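3-keto-5-aminohexanoate cleavage protein (Archaeoglobus fulgidus, PDB 3LOT) binds zinc and probably cleaves 3-keto-5-aminohexanoate or a related beta-keto acid. Local coordinates at residues M244-G247 against T248-V251. Sequence-based numbering, arbitrary orientation.
Sequences MPLG and TLAV
Met244 and Thr248 meet one turn apart inside helix 243-252, a local contact within the helix that links strand 232-238 to strand 256-259. The carbonyl oxygen of Met244 (a selenomethionine) accepts two hydrogen bonds from Thr248: one from the amide N at 2.9 Å, nearly straight at 165°, and one from the hydroxyl OG1 to that same Met244 O at 2.8 Å. The two donors reach the oxygen from opposite faces of its carbonyl plane. With chi1 at -51°, OG1 sits beside its own backbone N, directed toward the N-terminal end of the helix, and the buried hydroxyl is satisfied within the turn. Regular i to i+4 hydrogen bonds continue the ladder, from Leu249 N to Pro245 O at 2.9 Å and from Ala250 N to Leu246 O; the one between Val251 N and Gly247 O is longer, at 3.2 Å. Leu246 and Leu249 run side by side, their CD2 atoms 4.1 Å apart. Leu249 also touches helix 213-226 and Leu249 of a second subunit, while Ala250 packs on Trp234 and Leu236 of strand 232-238. Threonine bonding back to the i-4 carbonyl is a common helix feature; here it lies in a beta-alpha-beta unit of the TIM barrel, away from the zinc site.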
loop_
_atom_site.group_PDB
_atom_site.type_symbol
_atom_site.label_atom_id
_atom_site.label_comp_id
_atom_site.label_asym_id
_atom_site.label_seq_id
_atom_site.Cartn_x
_atom_site.Cartn_y
_atom_site.Cartn_z
HETATM N N MSE D 244 -17.669 -14.343 -0.141
HETATM C CA MSE D 244 -16.754 -15.489 -0.331
HETATM C C MSE D 244 -15.355 -15.045 -0.798
HETATM O O MSE D 244 -14.346 -15.516 -0.261
HETATM C CB MSE D 244 -17.378 -16.554 -1.222
HETATM C CG MSE D 244 -18.629 -17.228 -0.655
HETATM SE SE MSE D 244 -18.270 -18.241 0.949
HETATM C CE MSE D 244 -20.150 -18.492 1.518
ATOM N N PRO D 245 -15.263 -14.133 -1.788
ATOM C CA PRO D 245 -13.943 -13.671 -2.259
ATOM C C PRO D 245 -13.102 -13.000 -1.148
ATOM O O PRO D 245 -11.914 -13.380 -0.898
ATOM C CB PRO D 245 -14.292 -12.653 -3.366
ATOM C CG PRO D 245 -15.598 -13.048 -3.826
ATOM C CD PRO D 245 -16.345 -13.564 -2.600
ATOM N N LEU D 246 -13.712 -12.062 -0.438
ATOM C CA LEU D 246 -12.977 -11.371 0.614
ATOM C C LEU D 246 -12.770 -12.286 1.830
ATOM O O LEU D 246 -11.742 -12.224 2.501
ATOM C CB LEU D 246 -13.668 -10.061 0.998
ATOM C CG LEU D 246 -13.860 -9.084 -0.142
ATOM C CD1 LEU D 246 -14.338 -7.731 0.385
ATOM C CD2 LEU D 246 -12.542 -8.921 -0.888
ATOM N N GLY D 247 -13.729 -13.154 2.113
ATOM C CA GLY D 247 -13.497 -14.124 3.166
ATOM C C GLY D 247 -12.309 -15.044 2.898
ATOM O O GLY D 247 -11.535 -15.342 3.798
ATOM N N THR D 248 -12.207 -15.513 1.654
ATOM C CA THR D 248 -11.037 -16.257 1.161
ATOM C C THR D 248 -9.711 -15.448 1.226
ATOM O O THR D 248 -8.704 -15.969 1.707
ATOM C CB THR D 248 -11.279 -16.846 -0.253
ATOM O OG1 THR D 248 -12.518 -17.574 -0.249
ATOM C CG2 THR D 248 -10.136 -17.777 -0.694
ATOM N N LEU D 249 -9.730 -14.183 0.793
ATOM C CA LEU D 249 -8.623 -13.259 1.009
ATOM C C LEU D 249 -8.160 -13.259 2.487
ATOM O O LEU D 249 -6.962 -13.410 2.786
ATOM C CB LEU D 249 -9.023 -11.846 0.582
ATOM C CG LEU D 249 -8.023 -10.717 0.781
ATOM C CD1 LEU D 249 -6.683 -11.005 -0.033
ATOM C CD2 LEU D 249 -8.670 -9.364 0.351
ATOM N N ALA D 250 -9.118 -13.099 3.385
ATOM C CA ALA D 250 -8.833 -13.054 4.832
ATOM C C ALA D 250 -8.067 -14.304 5.244
ATOM O O ALA D 250 -7.029 -14.196 5.879
ATOM C CB ALA D 250 -10.111 -12.893 5.656
ATOM N N VAL D 251 -8.556 -15.483 4.853
ATOM C CA VAL D 251 -7.886 -16.742 5.198
ATOM C C VAL D 251 -6.470 -16.798 4.633
ATOM O O VAL D 251 -5.547 -17.255 5.297
ATOM C CB VAL D 251 -8.730 -17.970 4.791
ATOM C CG1 VAL D 251 -7.933 -19.277 4.947
ATOM C CG2 VAL D 251 -9.976 -18.032 5.671
#